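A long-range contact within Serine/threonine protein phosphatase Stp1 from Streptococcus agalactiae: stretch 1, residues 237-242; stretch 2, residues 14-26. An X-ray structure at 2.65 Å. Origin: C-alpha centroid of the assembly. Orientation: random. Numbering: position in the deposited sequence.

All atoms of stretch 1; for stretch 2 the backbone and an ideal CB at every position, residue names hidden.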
# COMPACT_ATOMS: atom_id res chain seq x y z
N ASN A 237 -4.82 10.06 7.36
CA ASN A 237 -4.90 8.70 7.88
C ASN A 237 -3.58 7.98 7.65
O ASN A 237 -2.99 8.09 6.58
CB ASN A 237 -6.01 7.92 7.19
CG ASN A 237 -7.35 8.63 7.24
OD1 ASN A 237 -8.12 8.58 6.27
ND2 ASN A 237 -7.66 9.25 8.37
N ILE A 238 -3.10 7.29 8.68
CA ILE A 238 -1.84 6.54 8.60
C ILE A 238 -2.16 5.07 8.68
O ILE A 238 -2.95 4.67 9.53
CB ILE A 238 -0.96 6.85 9.78
CG1 ILE A 238 -1.09 8.33 10.15
CG2 ILE A 238 0.44 6.47 9.48
CD1 ILE A 238 -0.81 8.61 11.62
N THR A 239 -1.57 4.26 7.81
CA THR A 239 -1.90 2.84 7.73
C THR A 239 -0.68 2.07 7.28
O THR A 239 -0.11 2.41 6.25
CB THR A 239 -3.07 2.60 6.77
OG1 THR A 239 -4.27 3.14 7.35
CG2 THR A 239 -3.29 1.14 6.52
N VAL A 240 -0.25 1.09 8.07
CA VAL A 240 1.03 0.41 7.81
C VAL A 240 0.93 -1.11 7.95
O VAL A 240 0.36 -1.62 8.93
CB VAL A 240 2.18 0.94 8.75
CG1 VAL A 240 3.53 0.45 8.27
CG2 VAL A 240 2.21 2.45 8.81
N ALA A 241 1.46 -1.84 6.97
CA ALA A 241 1.75 -3.26 7.14
C ALA A 241 3.25 -3.47 7.23
O ALA A 241 4.01 -3.00 6.37
CB ALA A 241 1.21 -4.06 6.00
N LEU A 242 3.70 -4.15 8.28
CA LEU A 242 5.11 -4.49 8.40
C LEU A 242 5.27 -5.98 8.35
O LEU A 242 4.50 -6.69 8.99
CB LEU A 242 5.69 -3.99 9.72
CG LEU A 242 5.83 -2.49 9.95
CD1 LEU A 242 6.10 -2.30 11.43
CD2 LEU A 242 6.96 -1.93 9.13
N UNK A 14 -6.35 6.96 12.59
CA UNK A 14 -7.13 8.00 11.97
C UNK A 14 -6.28 9.23 11.67
O UNK A 14 -6.46 9.86 10.63
CB UNK A 14 -8.31 8.37 12.87
N UNK A 15 -5.31 9.52 12.55
CA UNK A 15 -4.51 10.75 12.49
C UNK A 15 -5.04 11.83 13.42
O UNK A 15 -6.21 11.82 13.79
CB UNK A 15 -4.47 11.28 11.06
N UNK A 16 -4.18 12.78 13.79
CA UNK A 16 -4.52 13.91 14.66
C UNK A 16 -5.60 14.79 14.08
O UNK A 16 -6.55 15.15 14.77
CB UNK A 16 -3.28 14.76 14.94
N UNK A 17 -5.47 15.12 12.81
CA UNK A 17 -6.29 16.17 12.21
C UNK A 17 -7.53 15.74 11.46
O UNK A 17 -8.18 16.58 10.84
CB UNK A 17 -5.42 16.98 11.25
N UNK A 18 -7.88 14.47 11.48
CA UNK A 18 -9.03 14.02 10.71
C UNK A 18 -10.04 13.21 11.52
O UNK A 18 -9.69 12.57 12.51
CB UNK A 18 -8.55 13.18 9.52
N UNK A 19 -11.29 13.25 11.09
CA UNK A 19 -12.37 12.66 11.87
C UNK A 19 -12.94 11.46 11.15
O UNK A 19 -13.98 10.94 11.54
CB UNK A 19 -13.47 13.69 12.14
N UNK A 20 -12.26 11.02 10.11
CA UNK A 20 -12.73 9.90 9.33
C UNK A 20 -11.53 9.17 8.74
O UNK A 20 -10.68 9.79 8.10
CB UNK A 20 -13.69 10.36 8.23
N UNK A 21 -11.47 7.87 8.98
CA UNK A 21 -10.40 7.03 8.45
C UNK A 21 -10.87 6.34 7.17
O UNK A 21 -11.60 5.36 7.25
CB UNK A 21 -9.96 6.00 9.49
N UNK A 22 -10.42 6.82 6.01
CA UNK A 22 -10.81 6.18 4.75
C UNK A 22 -9.74 5.20 4.23
O UNK A 22 -9.78 4.77 3.07
CB UNK A 22 -11.08 7.25 3.69
N UNK A 23 -8.76 4.88 5.07
CA UNK A 23 -7.82 3.82 4.74
C UNK A 23 -8.43 2.50 5.16
O UNK A 23 -9.18 2.47 6.15
CB UNK A 23 -6.46 4.04 5.41
N UNK A 24 -8.11 1.41 4.45
CA UNK A 24 -8.42 0.05 4.92
C UNK A 24 -7.23 -0.90 4.75
O UNK A 24 -6.52 -0.83 3.76
CB UNK A 24 -9.63 -0.50 4.17
N UNK A 25 -7.02 -1.79 5.72
CA UNK A 25 -5.94 -2.79 5.65
C UNK A 25 -6.37 -4.17 6.23
O UNK A 25 -7.10 -4.23 7.23
CB UNK A 25 -4.72 -2.27 6.41
N UNK A 26 -5.94 -5.25 5.57
CA UNK A 26 -6.22 -6.59 6.03
C UNK A 26 -5.26 -7.61 5.42
O UNK A 26 -4.57 -7.33 4.42
CB UNK A 26 -7.67 -6.96 5.70

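At position 14 the CA-to-CB bond points away from stretch 1, so the side chain is loosely specified and most residues would fit. The backbone carries the contact: ND2 of Asn-237 donates a hydrogen bond to O of residue 14 at 2.6 Å. The residue is Ile-14, whose CG1 lies 4.1 Å from Asn-237 ND2.

Position 15 is far more restrictive. With phi 97° and psi 158°, a CB would be jammed against the carbonyl oxygen of the preceding residue; it would also point toward stretch 1, 3.9 Å from Asn-237 N. Glycine is called for, and Gly-15 is found, its CA 4.4 Å from Ile-238 CD1.

Positions 16 and 17 have nothing of stretch 1 within 5.5 Å of the ideal CB, leaving the choice open; they are Gln-16 and Arg-17. At 18 the CB points toward the Asn-237 amide, at 4.2 Å from ND2, where a polar or a long flexible side chain could pass. Arg-18 places its CB 4.3 Å from Asn-237 ND2. Position 19 points away and is unconstrained; it is Ser-19.

Position 20 also directs its CB away, but its carbonyl O receives a second hydrogen bond from Asn-237 ND2, at 3.1 Å, a role of the backbone that leaves the side chain largely free, proline excepted. The residue is Asn-20.

At 21 the CB points sideways, 4.1 Å from Asn-237 ND2, and a small or polar residue would suit. Asn-21 brings its OD1 to 3.4 Å from Asn-237 CG; the same OD1 accepts a hydrogen bond from N of residue 23 at 3.1 Å, bracing the turn. Position 22 contributes chiefly its backbone N, which donates to Asn-237 OD1 at 2.9 Å. With the CB sideways, many side chains are possible; Gln-22 is deposited.

Position 23 faces stretch 1 directly, its ideal CB a tight 3.1 Å from Thr-239 OG1. The hydroxyl and the nearby carbonyl of Asn-237 make a polar side chain attractive: Ser, Thr, Asn or Asp. In Asp-23, OD2 lies 2.9 Å from Thr-239 OG1, while OD1 is joined through one water to Asn-237 O and through another to Asn-237 OD1.

Position 24 points away, as alternation along a strand predicts, and is Phe-24. At position 25 CA-to-CB points toward stretch 1, with the ideal CB 3.7 Å from Thr-239 CG2 and the Ala-241 methyl further along; Val, Ile or Leu would suit. Ile-25, with both chi angles t, extends CD1 to 3.7 Å from Ala-241 CB. Position 26 is out of reach and is Asn-26.

Stretch 2, residues 14-26: IGQRRSNNQDFIN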
# COMPACT_ATOMS: atom_id res chain seq x y z
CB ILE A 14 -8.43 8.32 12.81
CG1 ILE A 14 -9.46 9.12 12.02
CG2 ILE A 14 -8.12 9.00 14.15
CD1 ILE A 14 -10.81 9.11 12.70
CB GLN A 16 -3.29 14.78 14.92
CG GLN A 16 -2.35 14.23 15.94
CD GLN A 16 -2.89 14.39 17.33
OE1 GLN A 16 -2.94 13.43 18.11
NE2 GLN A 16 -3.31 15.60 17.66
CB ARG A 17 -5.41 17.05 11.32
CG ARG A 17 -4.39 17.80 12.13
CD ARG A 17 -5.03 18.99 12.77
NE ARG A 17 -5.18 20.04 11.78
CZ ARG A 17 -4.34 21.06 11.68
NH1 ARG A 17 -3.32 21.16 12.52
NH2 ARG A 17 -4.52 21.97 10.74
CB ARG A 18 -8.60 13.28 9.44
CG ARG A 18 -7.96 14.18 8.40
CD ARG A 18 -8.42 13.83 7.02
NE ARG A 18 -7.47 14.31 6.02
CZ ARG A 18 -7.28 13.73 4.83
NH1 ARG A 18 -7.96 12.64 4.51
NH2 ARG A 18 -6.39 14.23 3.98
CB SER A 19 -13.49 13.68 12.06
OG SER A 19 -14.08 13.98 10.80
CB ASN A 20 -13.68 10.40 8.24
CG ASN A 20 -14.40 9.28 7.55
OD1 ASN A 20 -14.76 9.40 6.39
ND2 ASN A 20 -14.58 8.19 8.24
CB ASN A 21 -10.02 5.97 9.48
CG ASN A 21 -8.74 5.22 9.12
OD1 ASN A 21 -8.16 5.41 8.05
ND2 ASN A 21 -8.28 4.38 10.04
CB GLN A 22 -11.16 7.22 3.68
CG GLN A 22 -12.13 8.31 4.13
CD GLN A 22 -12.51 9.25 2.99
OE1 GLN A 22 -11.64 9.91 2.39
NE2 GLN A 22 -13.80 9.31 2.68
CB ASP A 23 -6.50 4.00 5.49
CG ASP A 23 -5.60 5.10 4.92
OD1 ASP A 23 -5.89 5.67 3.84
OD2 ASP A 23 -4.58 5.39 5.58
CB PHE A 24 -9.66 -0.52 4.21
CG PHE A 24 -10.47 -1.47 5.07
CD1 PHE A 24 -11.28 -0.99 6.10
CD2 PHE A 24 -10.44 -2.84 4.86
CE1 PHE A 24 -12.04 -1.86 6.89
CE2 PHE A 24 -11.18 -3.71 5.64
CZ PHE A 24 -11.98 -3.22 6.66
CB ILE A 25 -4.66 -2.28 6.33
CG1 ILE A 25 -3.42 -3.03 5.82
CG2 ILE A 25 -4.75 -2.36 7.83
CD1 ILE A 25 -2.13 -2.55 6.49
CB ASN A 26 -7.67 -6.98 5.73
CG ASN A 26 -8.29 -7.85 6.82
OD1 ASN A 26 -7.59 -8.43 7.64
ND2 ASN A 26 -9.62 -7.95 6.82
O HOH W 1 -4.17 7.81 3.84
O HOH W 2 -7.52 7.78 3.46
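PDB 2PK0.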